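Local coordinates for protein cytochrome P450 (Novosphingobium aromaticivorans, PDB 3OFT) that belongs to the cytochrome P450 family of haem proteins and carries a protoporphyrin IX with iron inside a largely helical fold, at residues 126-131 / 138-143; 244-249 / 357-362; 375-380 / 385-390. One frame throughout, in Å; residues are numbered along the deposited sequence.

How the interactions relate
Burial sorts these three contacts by chemistry. Interaction 2 lies in the core, where helices 221-252 and 348-365 meet through apolar side chains alone. Interaction 1 is half core and half surface: L128 and F140 face inward, while R131 and D139 form a salt bridge at the outer side. Interaction 3 is a bulged hairpin held by backbone bonds, its threonines and K380 on the outer face and V377, M379, C387 and L390 turned inward. Interaction 2 is the middle one and touches both others, which do not meet. F140 of interaction 1 packs on F358 and W362 of interaction 2, and L248 of the 244-249 segment packs on M379, C387 and L390 of interaction 3.

Interaction 1 (126-131 / 138-143); sequences ESLRPR and SDFAEI
L128, on helix 107-128, reaches to short helix 136-141 and divides its two methyls between neighbouring residues. CD1 comes to the edge of the F140 ring, near the ring plane, 3.8 Å from CD1 of F140. CD2 rests against the aliphatic part of D139, 3.8 Å from its CB. F140 has its CG anti to the backbone N (chi1 -166°), and its ring groups with F136, F358 and W362. W362 and F140 meet in a T-shaped contact, so L128 borders a cluster that joins this corner to helix 348-365. The contact closes the turn between helices 107-128 and 136-141, probably helix D and the start of helix E of the P450 fold, with strand 133-135 between them.

On the outer side R131 approaches D139 obliquely. A bend at chi3 (44°) in its otherwise extended chain carries the guanidinium across to the carboxylate, whose plane is turned 64° from its own. Both terminal nitrogens address the same oxygen: NH2 is 3.2 Å and NH1 3.4 Å from OD2 of D139. The hydrogen bonds of this salt bridge are weak. That oxygen also accepts the backbone N-H of D135, its stronger polar partner, which ties the carboxylate back to the end of strand 133-135, just before its helix. In the 3-10 turn of 129-131, R131 N bonds to O of L128 at 3.1 Å.

Electrostatics and apolar packing thus share one aspartate: its CB backs onto leucine, while OD2 takes the D135 N-H and two weak bonds from R131, whose charge would probably stabilise it as an anion.

Interaction 2 (244-249 / 357-362); sequences GMVALH and VFLREW
Apolar packing carries this contact, and V246 is at its centre. One methyl, CG1, meets two side chains of the other helix: it stands 3.6 Å from CD2 of L359 and 3.8 Å from CE2 of F358. With CG1 anti to the backbone N (chi1 169°), this branch lies at the edge of the F358 ring, near its plane. The valine and the phenylalanine run antiparallel alongside one another, while L359 comes in roughly perpendicular to V246. A247 adds a looser touch, its CB 4.2 Å from CZ of F358.

These residues join helices 221-252 and 348-365, which correspond to the long central helix and to helix L of the P450 fold. The short segments cross at -42° with their axes 11.2 Å apart, a spacing bridged by side chains, and the side chain of V246 is about 8 Å from the haem.

Aromatic contacts extend the packing on the F358 side. CZ of F358 lies over one face of the W362 ring, offset toward its rim, and W362 also meets F369 edge-to-face. Between the two segments there is no polar bond; H249 bonds outside to Y278 and D256, and E361 to Q118. Beyond the junction, L359 packs on I267 and A271 of helix 267-277.

Interaction 3 (375-380 / 385-390); sequences KAVTMK and GACTAL
T378 and T388 both hold OG1 between the backbone N and the carbonyl carbon (chi1 52° in each), which brings their hydroxyls 2.8 Å apart, OG1 to OG1, in a hydrogen bond. The two threonines stand nearly perpendicular. OG1 of T388 also bonds to a water that donates to O of M379, linking the threonine to the opposite strand a second time. Its methyl CG2 turns to the aliphatic chain of K380, 3.6 Å from CG.

The backbone beneath forms an antiparallel hairpin interrupted by a classic beta bulge, T388 and A389 both facing T378. O of T378 takes N of T388 at 2.8 Å from above the carbonyl plane and N of A389 more weakly at 3.3 Å. T378 N bonds in turn to O of A389. After the bulge, K380 pairs with A386; K380 N meets O of A386 at 2.8 Å, and A386 N returns a bond to O of K380.

Between these pairs M379 and C387 form a non-hydrogen-bonded pair whose side chains splay apart at the backbone, though both rest on L248 of helix 221-252. V377 and L390 run alongside in a common direction, with CG2 of V377 4.1 Å from CD1 of L390; both also touch L371 of strand 369-371.

Interaction 1 (126-131 / 138-143)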
ATOM      1  N   GLU A 126     -24.088   1.233   0.314  1.00 13.25           N
ATOM      2  CA  GLU A 126     -25.527   1.427   0.626  1.00 14.42           C
ATOM      3  C   GLU A 126     -25.841   2.027   1.997  1.00 14.88           C
ATOM      4  O   GLU A 126     -26.847   2.696   2.163  1.00 15.53           O
ATOM      5  CB  GLU A 126     -26.287   0.135   0.448  1.00 15.08           C
ATOM      6  CG  GLU A 126     -26.485  -0.229  -1.026  1.00 18.21           C
ATOM      7  CD  GLU A 126     -27.018  -1.651  -1.182  1.00 23.56           C
ATOM      8  OE1 GLU A 126     -27.116  -2.379  -0.164  1.00 24.47           O
ATOM      9  OE2 GLU A 126     -27.311  -2.039  -2.330  1.00 24.44           O
ATOM     10  N   SER A 127     -24.984   1.763   2.976  1.00 14.27           N
ATOM     11  CA  SER A 127     -25.078   2.350   4.302  1.00 14.21           C
ATOM     12  C   SER A 127     -24.813   3.872   4.254  1.00 13.56           C
ATOM     13  O   SER A 127     -25.365   4.606   5.075  1.00 12.65           O
ATOM     14  CB  SER A 127     -24.105   1.652   5.267  1.00 13.86           C
ATOM     15  OG  SER A 127     -22.793   2.218   5.206  1.00 16.41           O
ATOM     16  N   LEU A 128     -23.996   4.347   3.301  1.00 12.53           N
ATOM     17  CA  LEU A 128     -23.683   5.771   3.232  1.00 12.73           C
ATOM     18  C   LEU A 128     -24.583   6.574   2.294  1.00 12.55           C
ATOM     19  O   LEU A 128     -24.856   7.755   2.548  1.00 13.17           O
ATOM     20  CB  LEU A 128     -22.212   6.008   2.827  1.00 13.62           C
ATOM     21  CG  LEU A 128     -21.144   5.324   3.668  1.00 13.40           C
ATOM     22  CD1 LEU A 128     -19.783   5.594   2.970  1.00 16.47           C
ATOM     23  CD2 LEU A 128     -21.174   5.853   5.113  1.00 17.06           C
ATOM     24  N   ARG A 129     -25.062   5.932   1.236  1.00 11.43           N
ATOM     25  CA  ARG A 129     -25.837   6.627   0.178  1.00 12.33           C
ATOM     26  C   ARG A 129     -26.980   7.568   0.673  1.00 12.01           C
ATOM     27  O   ARG A 129     -27.111   8.685   0.159  1.00 11.45           O
ATOM     28  CB  ARG A 129     -26.387   5.613  -0.852  1.00 12.95           C
ATOM     29  CG  ARG A 129     -27.071   6.269  -2.091  1.00 14.57           C
ATOM     30  CD  ARG A 129     -27.425   5.240  -3.152  1.00 18.42           C
ATOM     31  NE  ARG A 129     -28.196   4.131  -2.600  1.00 21.12           N
ATOM     32  CZ  ARG A 129     -28.235   2.893  -3.095  1.00 24.61           C
ATOM     33  NH1 ARG A 129     -27.518   2.535  -4.170  1.00 23.34           N
ATOM     34  NH2 ARG A 129     -29.008   1.993  -2.493  1.00 24.23           N
ATOM     35  N   PRO A 130     -27.825   7.129   1.630  1.00 12.94           N
ATOM     36  CA  PRO A 130     -28.966   7.996   2.012  1.00 13.21           C
ATOM     37  C   PRO A 130     -28.601   9.345   2.680  1.00 12.93           C
ATOM     38  O   PRO A 130     -29.413  10.270   2.727  1.00 12.67           O
ATOM     39  CB  PRO A 130     -29.715   7.157   3.039  1.00 13.95           C
ATOM     40  CG  PRO A 130     -29.292   5.721   2.765  1.00 14.67           C
ATOM     41  CD  PRO A 130     -27.887   5.805   2.303  1.00 13.07           C
ATOM     42  N   ARG A 131     -27.387   9.455   3.200  1.00 12.81           N
ATOM     43  CA  ARG A 131     -26.956  10.703   3.866  1.00 12.47           C
ATOM     44  C   ARG A 131     -26.819  11.950   2.974  1.00 12.63           C
ATOM     45  O   ARG A 131     -26.992  13.084   3.452  1.00 10.68           O
ATOM     46  CB  ARG A 131     -25.636  10.467   4.605  1.00 13.68           C
ATOM     47  CG  ARG A 131     -25.748   9.457   5.718  1.00 17.93           C
ATOM     48  CD  ARG A 131     -24.406   9.014   6.314  1.00 24.09           C
ATOM     49  NE  ARG A 131     -23.462  10.120   6.547  1.00 29.87           N
ATOM     50  CZ  ARG A 131     -22.211   9.938   6.985  1.00 31.16           C
ATOM     51  NH1 ARG A 131     -21.783   8.716   7.261  1.00 34.25           N
ATOM     52  NH2 ARG A 131     -21.403  10.974   7.184  1.00 32.78           N
ATOM     53  N   SER A 138     -12.886   8.484   6.626  1.00 10.48           N
ATOM     54  CA  SER A 138     -13.238   7.814   7.864  1.00 13.23           C
ATOM     55  C   SER A 138     -14.478   6.920   7.713  1.00 12.86           C
ATOM     56  O   SER A 138     -14.590   5.927   8.416  1.00 13.05           O
ATOM     57  CB  SER A 138     -13.379   8.807   9.037  1.00 13.79           C
ATOM     58  OG  SER A 138     -14.296   9.804   8.697  1.00 20.06           O
ATOM     59  N   ASP A 139     -15.393   7.248   6.789  1.00 11.49           N
ATOM     60  CA  ASP A 139     -16.654   6.475   6.629  1.00 12.32           C
ATOM     61  C   ASP A 139     -16.536   5.302   5.656  1.00 11.55           C
ATOM     62  O   ASP A 139     -17.345   4.363   5.706  1.00 11.51           O
ATOM     63  CB  ASP A 139     -17.817   7.377   6.138  1.00 13.24           C
ATOM     64  CG  ASP A 139     -18.106   8.543   7.075  1.00 17.54           C
ATOM     65  OD1 ASP A 139     -17.817   8.406   8.275  1.00 19.12           O
ATOM     66  OD2 ASP A 139     -18.612   9.592   6.620  1.00 20.19           O
ATOM     67  N   PHE A 140     -15.570   5.359   4.739  1.00  9.86           N
ATOM     68  CA  PHE A 140     -15.478   4.297   3.741  1.00  9.53           C
ATOM     69  C   PHE A 140     -14.060   3.746   3.629  1.00  9.42           C
ATOM     70  O   PHE A 140     -13.867   2.547   3.792  1.00 10.25           O
ATOM     71  CB  PHE A 140     -15.991   4.768   2.358  1.00  8.72           C
ATOM     72  CG  PHE A 140     -16.232   3.634   1.386  1.00  8.17           C
ATOM     73  CD1 PHE A 140     -17.505   3.111   1.213  1.00  6.82           C
ATOM     74  CD2 PHE A 140     -15.153   3.063   0.666  1.00  8.83           C
ATOM     75  CE1 PHE A 140     -17.730   2.054   0.296  1.00  9.69           C
ATOM     76  CE2 PHE A 140     -15.358   2.026  -0.236  1.00  8.41           C
ATOM     77  CZ  PHE A 140     -16.618   1.495  -0.415  1.00  8.70           C
ATOM     78  N   ALA A 141     -13.092   4.600   3.286  1.00  9.39           N
ATOM     79  CA  ALA A 141     -11.761   4.104   2.899  1.00 11.03           C
ATOM     80  C   ALA A 141     -11.103   3.320   4.009  1.00 11.63           C
ATOM     81  O   ALA A 141     -10.468   2.311   3.746  1.00 11.67           O
ATOM     82  CB  ALA A 141     -10.815   5.294   2.446  1.00  9.89           C
ATOM     83  N   GLU A 142     -11.225   3.812   5.242  1.00 13.20           N
ATOM     84  CA  GLU A 142     -10.603   3.156   6.389  1.00 14.94           C
ATOM     85  C   GLU A 142     -11.453   2.023   6.962  1.00 14.85           C
ATOM     86  O   GLU A 142     -11.039   1.422   7.938  1.00 16.31           O
ATOM     87  CB  GLU A 142     -10.225   4.164   7.503  1.00 16.09           C
ATOM     88  CG  GLU A 142      -8.878   4.853   7.190  1.00 22.03           C
ATOM     89  CD  GLU A 142      -8.540   6.140   7.984  1.00 30.12           C
ATOM     90  OE1 GLU A 142      -7.434   6.669   7.707  1.00 35.02           O
ATOM     91  OE2 GLU A 142      -9.337   6.631   8.822  1.00 30.97           O
ATOM     92  N   ILE A 143     -12.629   1.768   6.390  1.00 13.75           N
ATOM     93  CA  ILE A 143     -13.526   0.743   6.896  1.00 12.77           C
ATOM     94  C   ILE A 143     -13.450  -0.472   5.969  1.00 13.12           C
ATOM     95  O   ILE A 143     -13.379  -1.620   6.418  1.00 12.45           O
ATOM     96  CB  ILE A 143     -14.985   1.278   6.968  1.00 13.04           C
ATOM     97  CG1 ILE A 143     -15.087   2.484   7.907  1.00 15.19           C
ATOM     98  CG2 ILE A 143     -16.010   0.176   7.347  1.00 13.66           C
ATOM     99  CD1 ILE A 143     -14.753   2.161   9.366  1.00 20.02           C
TER

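Interaction 2 (244-249 / 357-362)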
ATOM      1  N   GLY A 244      -9.165   5.792  -1.406  1.00  9.08           N
ATOM      2  CA  GLY A 244      -9.347   7.257  -1.214  1.00  8.18           C
ATOM      3  C   GLY A 244      -8.902   8.077  -2.427  1.00  7.63           C
ATOM      4  O   GLY A 244      -9.609   9.019  -2.836  1.00  7.06           O
ATOM      5  N   MET A 245      -7.758   7.711  -3.027  1.00  6.64           N
ATOM      6  CA  MET A 245      -7.232   8.457  -4.164  1.00  6.74           C
ATOM      7  C   MET A 245      -8.149   8.277  -5.390  1.00  6.72           C
ATOM      8  O   MET A 245      -8.371   9.219  -6.175  1.00  6.72           O
ATOM      9  CB  MET A 245      -5.836   7.949  -4.525  1.00  8.36           C
ATOM     10  CG  MET A 245      -4.718   8.425  -3.598  1.00 10.26           C
ATOM     11  SD  MET A 245      -4.713  10.200  -3.271  1.00 14.53           S
ATOM     12  CE  MET A 245      -5.094  10.964  -4.819  1.00 22.12           C
ATOM     13  N   VAL A 246      -8.643   7.049  -5.550  1.00  6.88           N
ATOM     14  CA  VAL A 246      -9.608   6.742  -6.632  1.00  7.28           C
ATOM     15  C   VAL A 246     -10.899   7.554  -6.475  1.00  7.32           C
ATOM     16  O   VAL A 246     -11.423   8.139  -7.459  1.00  7.50           O
ATOM     17  CB  VAL A 246      -9.885   5.244  -6.710  1.00  6.69           C
ATOM     18  CG1 VAL A 246     -11.096   5.018  -7.663  1.00  7.03           C
ATOM     19  CG2 VAL A 246      -8.598   4.520  -7.260  1.00  8.02           C
ATOM     20  N   ALA A 247     -11.414   7.605  -5.257  1.00  6.97           N
ATOM     21  CA  ALA A 247     -12.628   8.422  -5.008  1.00  7.58           C
ATOM     22  C   ALA A 247     -12.377   9.916  -5.217  1.00  8.09           C
ATOM     23  O   ALA A 247     -13.254  10.612  -5.740  1.00  9.20           O
ATOM     24  CB  ALA A 247     -13.203   8.183  -3.588  1.00  6.80           C
ATOM     25  N   LEU A 248     -11.219  10.388  -4.763  1.00  7.45           N
ATOM     26  CA  LEU A 248     -10.818  11.802  -4.917  1.00  8.45           C
ATOM     27  C   LEU A 248     -10.762  12.139  -6.425  1.00  8.89           C
ATOM     28  O   LEU A 248     -11.350  13.139  -6.865  1.00  8.73           O
ATOM     29  CB  LEU A 248      -9.463  12.064  -4.270  1.00  7.76           C
ATOM     30  CG  LEU A 248      -8.861  13.456  -4.538  1.00  7.94           C
ATOM     31  CD1 LEU A 248      -9.868  14.589  -4.123  1.00  7.21           C
ATOM     32  CD2 LEU A 248      -7.548  13.578  -3.760  1.00 11.95           C
ATOM     33  N   HIS A 249     -10.095  11.266  -7.194  1.00  7.24           N
ATOM     34  CA  HIS A 249     -10.047  11.433  -8.647  1.00  8.27           C
ATOM     35  C   HIS A 249     -11.429  11.599  -9.257  1.00  7.80           C
ATOM     36  O   HIS A 249     -11.664  12.584 -10.022  1.00  9.14           O
ATOM     37  CB  HIS A 249      -9.311  10.283  -9.360  1.00  6.83           C
ATOM     38  CG  HIS A 249      -9.326  10.434 -10.853  1.00  9.07           C
ATOM     39  ND1 HIS A 249      -8.320  11.075 -11.537  1.00 12.56           N
ATOM     40  CD2 HIS A 249     -10.251  10.089 -11.782  1.00 13.47           C
ATOM     41  CE1 HIS A 249      -8.601  11.090 -12.831  1.00 12.34           C
ATOM     42  NE2 HIS A 249      -9.770  10.500 -13.007  1.00 11.63           N
ATOM     43  N   VAL A 357     -13.842  -3.616  -7.967  1.00  9.39           N
ATOM     44  CA  VAL A 357     -15.121  -3.834  -7.307  1.00 11.85           C
ATOM     45  C   VAL A 357     -15.674  -2.536  -6.667  1.00 11.63           C
ATOM     46  O   VAL A 357     -16.903  -2.266  -6.671  1.00  9.68           O
ATOM     47  CB  VAL A 357     -14.900  -5.041  -6.357  1.00 13.77           C
ATOM     48  CG1 VAL A 357     -15.184  -4.783  -4.877  1.00 16.15           C
ATOM     49  CG2 VAL A 357     -15.436  -6.314  -7.004  1.00 13.39           C
ATOM     50  N   PHE A 358     -14.750  -1.737  -6.134  1.00 10.37           N
ATOM     51  CA  PHE A 358     -15.090  -0.415  -5.625  1.00 10.43           C
ATOM     52  C   PHE A 358     -15.697   0.476  -6.704  1.00 11.00           C
ATOM     53  O   PHE A 358     -16.768   1.076  -6.507  1.00 11.16           O
ATOM     54  CB  PHE A 358     -13.871   0.279  -4.980  1.00  8.51           C
ATOM     55  CG  PHE A 358     -14.132   1.717  -4.702  1.00 10.04           C
ATOM     56  CD1 PHE A 358     -15.044   2.078  -3.714  1.00 11.04           C
ATOM     57  CD2 PHE A 358     -13.560   2.710  -5.483  1.00 11.03           C
ATOM     58  CE1 PHE A 358     -15.369   3.377  -3.504  1.00 10.52           C
ATOM     59  CE2 PHE A 358     -13.879   4.034  -5.277  1.00 13.55           C
ATOM     60  CZ  PHE A 358     -14.784   4.374  -4.282  1.00 12.90           C
ATOM     61  N   LEU A 359     -15.042   0.533  -7.860  1.00  9.98           N
ATOM     62  CA  LEU A 359     -15.540   1.326  -8.971  1.00  9.72           C
ATOM     63  C   LEU A 359     -16.902   0.799  -9.406  1.00  8.48           C
ATOM     64  O   LEU A 359     -17.809   1.572  -9.654  1.00  8.52           O
ATOM     65  CB  LEU A 359     -14.557   1.296 -10.150  1.00  9.53           C
ATOM     66  CG  LEU A 359     -13.228   2.038  -9.906  1.00 10.97           C
ATOM     67  CD1 LEU A 359     -12.154   1.715 -10.947  1.00  9.84           C
ATOM     68  CD2 LEU A 359     -13.499   3.539  -9.871  1.00 11.12           C
ATOM     69  N   ARG A 360     -17.060  -0.515  -9.494  1.00  8.72           N
ATOM     70  CA  ARG A 360     -18.327  -1.056  -9.984  1.00 10.46           C
ATOM     71  C   ARG A 360     -19.449  -0.661  -9.034  1.00 11.05           C
ATOM     72  O   ARG A 360     -20.527  -0.233  -9.461  1.00 12.35           O
ATOM     73  CB  ARG A 360     -18.300  -2.584 -10.076  1.00 10.16           C
ATOM     74  CG  ARG A 360     -17.487  -3.104 -11.211  1.00 12.02           C
ATOM     75  CD  ARG A 360     -17.612  -4.648 -11.346  1.00 17.70           C
ATOM     76  NE  ARG A 360     -16.597  -5.048 -12.316  1.00 20.94           N
ATOM     77  CZ  ARG A 360     -16.597  -4.706 -13.618  1.00 25.81           C
ATOM     78  NH1 ARG A 360     -17.595  -4.001 -14.159  1.00 27.76           N
ATOM     79  NH2 ARG A 360     -15.596  -5.087 -14.408  1.00 25.22           N
ATOM     80  N   GLU A 361     -19.214  -0.821  -7.753  1.00 10.70           N
ATOM     81  CA  GLU A 361     -20.284  -0.563  -6.799  1.00 11.97           C
ATOM     82  C   GLU A 361     -20.552   0.891  -6.539  1.00 12.19           C
ATOM     83  O   GLU A 361     -21.736   1.270  -6.420  1.00 12.97           O
ATOM     84  CB  GLU A 361     -20.050  -1.312  -5.492  1.00 12.77           C
ATOM     85  CG  GLU A 361     -20.321  -2.804  -5.615  1.00 16.02           C
ATOM     86  CD  GLU A 361     -21.755  -3.141  -6.083  1.00 23.34           C
ATOM     87  OE1 GLU A 361     -21.901  -4.069  -6.906  1.00 24.88           O
ATOM     88  OE2 GLU A 361     -22.717  -2.491  -5.624  1.00 25.58           O
ATOM     89  N   TRP A 362     -19.490   1.701  -6.453  1.00 11.51           N
ATOM     90  CA  TRP A 362     -19.628   3.129  -6.139  1.00 11.65           C
ATOM     91  C   TRP A 362     -20.265   3.885  -7.282  1.00 13.16           C
ATOM     92  O   TRP A 362     -21.249   4.641  -7.084  1.00 14.02           O
ATOM     93  CB  TRP A 362     -18.267   3.771  -5.790  1.00 11.47           C
ATOM     94  CG  TRP A 362     -18.343   5.154  -5.152  1.00 10.72           C
ATOM     95  CD1 TRP A 362     -18.095   6.359  -5.756  1.00 10.66           C
ATOM     96  CD2 TRP A 362     -18.665   5.451  -3.793  1.00 11.32           C
ATOM     97  NE1 TRP A 362     -18.258   7.394  -4.848  1.00 13.13           N
ATOM     98  CE2 TRP A 362     -18.605   6.856  -3.638  1.00 12.45           C
ATOM     99  CE3 TRP A 362     -19.030   4.664  -2.698  1.00 10.54           C
ATOM    100  CZ2 TRP A 362     -18.901   7.499  -2.424  1.00 13.35           C
ATOM    101  CZ3 TRP A 362     -19.292   5.299  -1.485  1.00 10.13           C
ATOM    102  CH2 TRP A 362     -19.223   6.709  -1.363  1.00 14.18           C
TER

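Interaction 3 (375-380 / 385-390)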
ATOM      1  N   LYS A 375     -15.366  22.525   2.637  1.00 27.26           N
ATOM      2  CA  LYS A 375     -14.414  21.732   3.404  1.00 25.95           C
ATOM      3  C   LYS A 375     -13.258  21.346   2.496  1.00 25.16           C
ATOM      4  O   LYS A 375     -13.444  21.175   1.297  1.00 26.12           O
ATOM      5  CB  LYS A 375     -15.085  20.501   4.006  1.00 26.23           C
ATOM      6  CG  LYS A 375     -16.324  20.793   4.832  1.00 27.78           C
ATOM      7  CD  LYS A 375     -16.645  19.614   5.727  1.00 31.14           C
ATOM      8  CE  LYS A 375     -18.097  19.661   6.179  1.00 35.20           C
ATOM      9  NZ  LYS A 375     -18.934  18.700   5.413  1.00 36.59           N
ATOM     10  N   ALA A 376     -12.064  21.225   3.045  1.00 22.85           N
ATOM     11  CA  ALA A 376     -10.884  20.982   2.200  1.00 20.46           C
ATOM     12  C   ALA A 376     -10.524  19.503   2.139  1.00 18.02           C
ATOM     13  O   ALA A 376     -10.790  18.748   3.076  1.00 16.68           O
ATOM     14  CB  ALA A 376      -9.689  21.773   2.726  1.00 20.36           C
ATOM     15  N   VAL A 377      -9.846  19.128   1.057  1.00 17.08           N
ATOM     16  CA  VAL A 377      -9.180  17.845   0.926  1.00 16.16           C
ATOM     17  C   VAL A 377      -7.783  17.997   1.548  1.00 15.60           C
ATOM     18  O   VAL A 377      -7.033  18.915   1.166  1.00 16.01           O
ATOM     19  CB  VAL A 377      -9.001  17.468  -0.564  1.00 16.80           C
ATOM     20  CG1 VAL A 377      -8.074  16.207  -0.716  1.00 15.82           C
ATOM     21  CG2 VAL A 377     -10.370  17.242  -1.232  1.00 17.14           C
ATOM     22  N   THR A 378      -7.447  17.131   2.508  1.00 14.71           N
ATOM     23  CA  THR A 378      -6.109  17.167   3.121  1.00 14.11           C
ATOM     24  C   THR A 378      -5.471  15.789   2.964  1.00 13.17           C
ATOM     25  O   THR A 378      -6.176  14.789   2.850  1.00 11.34           O
ATOM     26  CB  THR A 378      -6.150  17.570   4.642  1.00 13.50           C
ATOM     27  OG1 THR A 378      -7.080  16.732   5.341  1.00 18.60           O
ATOM     28  CG2 THR A 378      -6.666  18.975   4.796  1.00 18.35           C
ATOM     29  N   MET A 379      -4.143  15.748   2.964  1.00 13.03           N
ATOM     30  CA  MET A 379      -3.396  14.516   2.756  1.00 13.14           C
ATOM     31  C   MET A 379      -2.304  14.433   3.813  1.00 13.70           C
ATOM     32  O   MET A 379      -2.021  15.435   4.466  1.00 14.55           O
ATOM     33  CB  MET A 379      -2.750  14.531   1.361  1.00 13.12           C
ATOM     34  CG  MET A 379      -3.757  14.610   0.230  1.00 13.93           C
ATOM     35  SD  MET A 379      -3.032  14.172  -1.347  1.00 15.03           S
ATOM     36  CE  MET A 379      -4.286  14.639  -2.557  1.00 15.84           C
ATOM     37  N   LYS A 380      -1.674  13.266   3.956  1.00 12.08           N
ATOM     38  CA  LYS A 380      -0.480  13.109   4.776  1.00 12.57           C
ATOM     39  C   LYS A 380       0.603  12.329   4.023  1.00 12.30           C
ATOM     40  O   LYS A 380       0.339  11.696   2.969  1.00 10.87           O
ATOM     41  CB  LYS A 380      -0.818  12.403   6.098  1.00 12.76           C
ATOM     42  CG  LYS A 380      -1.312  10.957   5.901  1.00 13.57           C
ATOM     43  CD  LYS A 380      -1.372  10.238   7.223  1.00 21.97           C
ATOM     44  CE  LYS A 380      -2.380   9.116   7.190  1.00 26.89           C
ATOM     45  NZ  LYS A 380      -1.732   7.850   6.854  1.00 28.02           N
ATOM     46  N   GLY A 385       1.382   7.316   1.854  1.00  8.50           N
ATOM     47  CA  GLY A 385       0.692   8.598   1.747  1.00  9.15           C
ATOM     48  C   GLY A 385      -0.783   8.400   1.470  1.00 10.20           C
ATOM     49  O   GLY A 385      -1.189   7.396   0.871  1.00 10.15           O
ATOM     50  N   ALA A 386      -1.605   9.327   1.950  1.00  9.68           N
ATOM     51  CA  ALA A 386      -3.048   9.142   1.883  1.00 10.08           C
ATOM     52  C   ALA A 386      -3.805  10.449   2.095  1.00 10.02           C
ATOM     53  O   ALA A 386      -3.272  11.396   2.708  1.00 10.17           O
ATOM     54  CB  ALA A 386      -3.526   8.048   2.912  1.00  9.29           C
ATOM     55  N   CYS A 387      -5.026  10.506   1.556  1.00 10.02           N
ATOM     56  CA  CYS A 387      -6.000  11.493   2.017  1.00 10.56           C
ATOM     57  C   CYS A 387      -6.282  11.320   3.510  1.00 11.62           C
ATOM     58  O   CYS A 387      -6.470  10.202   3.967  1.00 11.00           O
ATOM     59  CB  CYS A 387      -7.307  11.336   1.227  1.00 10.75           C
ATOM     60  SG  CYS A 387      -7.127  11.847  -0.413  1.00 14.98           S
ATOM     61  N   THR A 388      -6.321  12.417   4.265  1.00 11.84           N
ATOM     62  CA  THR A 388      -6.790  12.368   5.656  1.00 12.86           C
ATOM     63  C   THR A 388      -8.212  12.917   5.768  1.00 13.37           C
ATOM     64  O   THR A 388      -8.911  12.608   6.734  1.00 14.77           O
ATOM     65  CB  THR A 388      -5.844  13.152   6.579  1.00 13.36           C
ATOM     66  OG1 THR A 388      -5.643  14.470   6.048  1.00 14.93           O
ATOM     67  CG2 THR A 388      -4.493  12.438   6.653  1.00 15.31           C
ATOM     68  N   ALA A 389      -8.630  13.766   4.829  1.00 13.27           N
ATOM     69  CA  ALA A 389     -10.071  14.090   4.722  1.00 14.04           C
ATOM     70  C   ALA A 389     -10.483  14.238   3.269  1.00 13.51           C
ATOM     71  O   ALA A 389      -9.764  14.830   2.429  1.00 12.33           O
ATOM     72  CB  ALA A 389     -10.481  15.346   5.539  1.00 15.67           C
ATOM     73  N   LEU A 390     -11.636  13.660   2.986  1.00 11.13           N
ATOM     74  CA  LEU A 390     -12.228  13.717   1.682  1.00 10.88           C
ATOM     75  C   LEU A 390     -13.740  13.889   1.779  1.00 10.46           C
ATOM     76  O   LEU A 390     -14.481  12.926   1.762  1.00 11.67           O
ATOM     77  CB  LEU A 390     -11.837  12.442   0.891  1.00  9.56           C
ATOM     78  CG  LEU A 390     -12.348  12.265  -0.528  1.00 12.59           C
ATOM     79  CD1 LEU A 390     -12.048  13.518  -1.392  1.00 12.10           C
ATOM     80  CD2 LEU A 390     -11.727  10.984  -1.130  1.00 12.77           C
TER
HETATM   81  O   HOH W   1      -3.038  16.045   6.946  1.00 28.05           O